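Local structure of MOBA relate protein (Mycobacterium sp., 2WAW) at residues A[39-43]-A[44-48]; A[140-143]-A[144-147]. The protein is of unknown function but belongs to the MobA-like nucleotidyltransferase family, whose members typically transfer a nucleotide from an NTP onto a cofactor precursor or sugar phosphate. All coordinates share one frame; numbering follows the deposited sequence.

Contact 1: residues A[39-43]-A[44-48]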
loop_
_atom_site.group_PDB
_atom_site.type_symbol
_atom_site.label_atom_id
_atom_site.label_comp_id
_atom_site.label_asym_id
_atom_site.label_seq_id
_atom_site.Cartn_x
_atom_site.Cartn_y
_atom_site.Cartn_z
ATOM N N ALA A 39 9.603 -4.624 -4.449
ATOM C CA ALA A 39 10.543 -4.311 -5.547
ATOM C C ALA A 39 10.161 -2.988 -6.204
ATOM O O ALA A 39 11.026 -2.131 -6.443
ATOM C CB ALA A 39 10.552 -5.429 -6.575
ATOM N N MET A 40 8.868 -2.802 -6.467
ATOM C CA MET A 40 8.371 -1.555 -7.060
ATOM C C MET A 40 8.451 -0.386 -6.063
ATOM O O MET A 40 8.891 0.724 -6.415
ATOM C CB MET A 40 6.953 -1.785 -7.618
ATOM C CG MET A 40 6.258 -0.557 -8.192
ATOM S SD MET A 40 5.555 0.524 -6.921
ATOM C CE MET A 40 4.416 -0.597 -6.121
ATOM N N ALA A 41 8.043 -0.642 -4.817
ATOM C CA ALA A 41 8.017 0.411 -3.788
ATOM C C ALA A 41 9.418 0.987 -3.554
ATOM O O ALA A 41 9.576 2.190 -3.292
ATOM C CB ALA A 41 7.405 -0.110 -2.487
ATOM N N ARG A 42 10.438 0.131 -3.639
ATOM C CA ARG A 42 11.817 0.594 -3.430
ATOM C C ARG A 42 12.273 1.570 -4.517
ATOM O O ARG A 42 13.148 2.419 -4.282
ATOM C CB ARG A 42 12.770 -0.603 -3.353
ATOM C CG ARG A 42 12.633 -1.413 -2.065
ATOM C CD ARG A 42 13.572 -2.609 -2.176
ATOM N NE ARG A 42 13.501 -3.551 -1.064
ATOM C CZ ARG A 42 14.295 -3.506 0.005
ATOM N NH1 ARG A 42 15.212 -2.555 0.145
ATOM N NH2 ARG A 42 14.168 -4.425 0.945
ATOM N N ARG A 43 11.681 1.450 -5.708
ATOM C CA ARG A 43 12.008 2.329 -6.825
ATOM C C ARG A 43 11.247 3.661 -6.845
ATOM O O ARG A 43 11.504 4.506 -7.732
ATOM C CB ARG A 43 11.798 1.596 -8.142
ATOM C CG ARG A 43 12.651 0.351 -8.294
ATOM C CD ARG A 43 12.500 -0.282 -9.679
ATOM N NE ARG A 43 11.110 -0.494 -10.091
ATOM C CZ ARG A 43 10.487 -1.672 -10.106
ATOM N NH1 ARG A 43 11.114 -2.778 -9.724
ATOM N NH2 ARG A 43 9.225 -1.744 -10.507
ATOM N N CYS A 44 10.312 3.835 -5.905
ATOM C CA CYS A 44 9.541 5.078 -5.771
ATOM C C CYS A 44 10.382 6.134 -5.058
ATOM O O CYS A 44 11.333 5.780 -4.366
ATOM C CB CYS A 44 8.270 4.845 -4.965
ATOM S SG CYS A 44 7.111 3.740 -5.811
ATOM N N PRO A 45 9.995 7.416 -5.199
ATOM C CA PRO A 45 10.734 8.501 -4.555
ATOM C C PRO A 45 10.332 8.667 -3.083
ATOM O O PRO A 45 9.738 9.688 -2.692
ATOM C CB PRO A 45 10.374 9.734 -5.392
ATOM C CG PRO A 45 9.103 9.390 -6.137
ATOM C CD PRO A 45 8.848 7.906 -5.997
ATOM N N PHE A 46 10.613 7.645 -2.282
ATOM C CA PHE A 46 10.391 7.725 -0.848
ATOM C C PHE A 46 11.711 7.920 -0.135
ATOM O O PHE A 46 12.738 7.380 -0.560
ATOM C CB PHE A 46 9.794 6.420 -0.303
ATOM C CG PHE A 46 8.482 6.008 -0.946
ATOM C CD1 PHE A 46 7.481 6.952 -1.213
ATOM C CD2 PHE A 46 8.240 4.666 -1.258
ATOM C CE1 PHE A 46 6.252 6.560 -1.776
ATOM C CE2 PHE A 46 7.026 4.251 -1.825
ATOM C CZ PHE A 46 6.011 5.201 -2.087
ATOM N N ASP A 47 11.668 8.633 0.985
ATOM C CA ASP A 47 12.817 8.740 1.882
ATOM C C ASP A 47 12.850 7.598 2.891
ATOM O O ASP A 47 13.904 7.289 3.473
ATOM C CB ASP A 47 12.759 10.042 2.672
ATOM C CG ASP A 47 12.936 11.284 1.809
ATOM O OD1 ASP A 47 13.381 11.189 0.646
ATOM O OD2 ASP A 47 12.625 12.371 2.335
ATOM N N GLN A 48 11.688 6.985 3.113
ATOM C CA GLN A 48 11.521 5.933 4.096
ATOM C C GLN A 48 10.455 5.002 3.546
ATOM O O GLN A 48 9.498 5.476 2.930
ATOM C CB GLN A 48 11.046 6.535 5.427
ATOM C CG GLN A 48 10.615 5.510 6.482
ATOM C CD GLN A 48 10.043 6.145 7.723
ATOM O OE1 GLN A 48 9.396 7.208 7.668
ATOM N NE2 GLN A 48 10.238 5.481 8.853
#

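Contact 2: residues A[140-143]-A[144-147]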
loop_
_atom_site.group_PDB
_atom_site.type_symbol
_atom_site.label_atom_id
_atom_site.label_comp_id
_atom_site.label_asym_id
_atom_site.label_seq_id
_atom_site.Cartn_x
_atom_site.Cartn_y
_atom_site.Cartn_z
ATOM N N TRP A 140 -2.323 9.394 -1.347
ATOM C CA TRP A 140 -1.495 10.324 -0.590
ATOM C C TRP A 140 -2.292 10.850 0.568
ATOM O O TRP A 140 -3.436 11.243 0.395
ATOM C CB TRP A 140 -1.049 11.474 -1.498
ATOM C CG TRP A 140 -0.658 12.745 -0.795
ATOM C CD1 TRP A 140 -1.463 13.810 -0.510
ATOM C CD2 TRP A 140 0.656 13.097 -0.329
ATOM N NE1 TRP A 140 -0.736 14.802 0.109
ATOM C CE2 TRP A 140 0.566 14.386 0.239
ATOM C CE3 TRP A 140 1.897 12.438 -0.324
ATOM C CZ2 TRP A 140 1.679 15.039 0.805
ATOM C CZ3 TRP A 140 2.999 13.083 0.225
ATOM C CH2 TRP A 140 2.882 14.369 0.791
ATOM N N VAL A 141 -1.674 10.885 1.753
ATOM C CA VAL A 141 -2.281 11.493 2.939
ATOM C C VAL A 141 -1.261 12.416 3.589
ATOM O O VAL A 141 -0.168 11.975 3.984
ATOM C CB VAL A 141 -2.772 10.440 3.945
ATOM C CG1 VAL A 141 -3.504 11.123 5.128
ATOM C CG2 VAL A 141 -3.707 9.449 3.259
ATOM N N SER A 142 -1.645 13.690 3.738
ATOM C CA SER A 142 -0.784 14.732 4.251
ATOM C C SER A 142 -0.690 14.587 5.766
ATOM O O SER A 142 -1.598 14.048 6.393
ATOM C CB SER A 142 -1.358 16.116 3.895
ATOM O OG SER A 142 -2.609 16.310 4.535
ATOM N N ARG A 143 0.420 15.051 6.326
ATOM C CA ARG A 143 0.668 14.981 7.763
ATOM C C ARG A 143 -0.484 15.577 8.582
ATOM O O ARG A 143 -0.806 15.070 9.658
ATOM C CB ARG A 143 1.972 15.706 8.097
ATOM C CG ARG A 143 2.228 15.817 9.608
ATOM C CD ARG A 143 3.654 16.268 9.905
ATOM N NE ARG A 143 4.622 15.256 9.495
ATOM C CZ ARG A 143 4.947 14.180 10.212
ATOM N NH1 ARG A 143 4.394 13.956 11.402
ATOM N NH2 ARG A 143 5.832 13.319 9.732
ATOM N N GLY A 144 -1.118 16.621 8.048
ATOM C CA GLY A 144 -2.210 17.308 8.750
ATOM C C GLY A 144 -3.397 16.437 9.118
ATOM O O GLY A 144 -4.129 16.747 10.061
ATOM N N VAL A 145 -3.595 15.336 8.398
ATOM C CA VAL A 145 -4.702 14.429 8.720
ATOM C C VAL A 145 -4.259 13.044 9.229
ATOM O O VAL A 145 -5.048 12.086 9.268
ATOM C CB VAL A 145 -5.720 14.336 7.556
ATOM C CG1 VAL A 145 -6.419 15.685 7.380
ATOM C CG2 VAL A 145 -5.037 13.937 6.271
ATOM N N PHE A 146 -2.990 12.944 9.622
ATOM C CA PHE A 146 -2.491 11.732 10.286
ATOM C C PHE A 146 -3.379 11.338 11.480
ATOM O O PHE A 146 -3.636 10.160 11.690
ATOM C CB PHE A 146 -1.038 11.907 10.760
ATOM C CG PHE A 146 0.008 11.762 9.674
ATOM C CD1 PHE A 146 -0.337 11.570 8.328
ATOM C CD2 PHE A 146 1.364 11.839 10.017
ATOM C CE1 PHE A 146 0.656 11.456 7.347
ATOM C CE2 PHE A 146 2.367 11.727 9.057
ATOM C CZ PHE A 146 2.014 11.530 7.697
ATOM N N GLY A 147 -3.847 12.323 12.251
ATOM C CA GLY A 147 -4.761 12.046 13.371
ATOM C C GLY A 147 -6.051 11.343 12.962
ATOM O O GLY A 147 -6.498 10.399 13.628
#

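Contact 1: residues A[39-43]-A[44-48]
At the exit of helix 33-42 the amide of Cys44 turns back to the carbonyl of Ala41, Cys44 N to Ala41 O measuring 3.2 Å with an N-H...O angle of 155°, one residue after a bond of the same i to i-3 kind from Arg43 N to Met40 O, 3.0 Å, that helps tighten the last turn. Beyond it the chain bends through an inverse gamma turn centred on Pro45, with a weak bond from Phe46 N to Cys44 O.

Two sulfur atoms meet where helix and loop part: Met40 SD lies 3.7 Å from Cys44 SG. The methionine reaches it because CG lies anti to the backbone N (chi1 176°) and the chain then folds at its next two torsions. Phe46 returns alongside. Its ring covers the Cys44 CB with the rim of one face, while its CD2 comes obliquely to Ala41 O at 3.5 Å, so that this oxygen meets both the Cys44 amide and the edge carbons of an aromatic ring. The Ala41 methyl touches the same ring more loosely, its CB 4.4 Å from Phe46 CE2.

Met40, Ala41 and Phe46 rest on Met102 of strand 98-103, which places them between the end of the helix and the sheet. Cys44 faces helix 111-121 instead, packing on Ala111 and Val114, and Phe46 shares Val114 with it. From there the chain enters strand 48-53, where the backbone of Gln48 pairs with Gly8 of strand 6-12.

Contact 2: residues A[140-143]-A[144-147]
A CH-pi contact joins Phe146 to Arg143: the ring lies with one face over the arginine backbone, Arg143 CA standing 3.5 Å from the ring centroid and 9° off its normal. The arginine side chain then passes along the ring rim. A chi1 of 174° sends CG away from its own amide nitrogen, and the bend at chi3 turns the face of the guanidinium to the CE2 corner of the ring, with Phe146 CE2 3.7 Å from Arg143 CZ and over the centre of that face. The two planes are 64° apart, so this is no parallel stack. Arg143 NE is bonded to the Ala96 carbonyl, which helps fix the group. At the edge of the same ring, Val141 O lies 3.5 Å from Phe146 CE1.

Two backbone bonds close the turn. Val145 N donates to Ser142 O at 3.1 Å, and Phe146 N to Arg143 O at 3.0 Å.

Aliphatic contact is tight: Val141 CG1 and Val145 CG2 approach to 3.4 Å, their side chains crossing at about a right angle. Ser142 OG, bonded to the Thr125 carbonyl, borders Val145 CG2 at 3.8 Å.

Such a short 3-10 turn, with Val145 at the N-cap, is a compact strand-to-helix connection, here leading from strand 134-142 of the mixed sheet of this GT-A-type domain into helix 146-150.

Both contacts are local turns at the ends of regular elements, run in opposite senses: contact 1 leads from a helix toward a strand, contact 2 from a strand into a helix. Their centres are 19 Å apart and they do not touch, yet strand 98-103 adjoins both, with Met102 at contact 1, Leu101 and Ile99 at contact 2, and Val100 touched by Phe46 and by Trp140. Each is partly buried, mixing inward apolar groups with exposed residues. Their chemistry differs: sulfur and aromatic packing marks residues 39-48, wedged between sheet and helix 111-121, whereas in residues 140-147, farther from the chain centre, an arginine packs on the ring and two valines meet beside it.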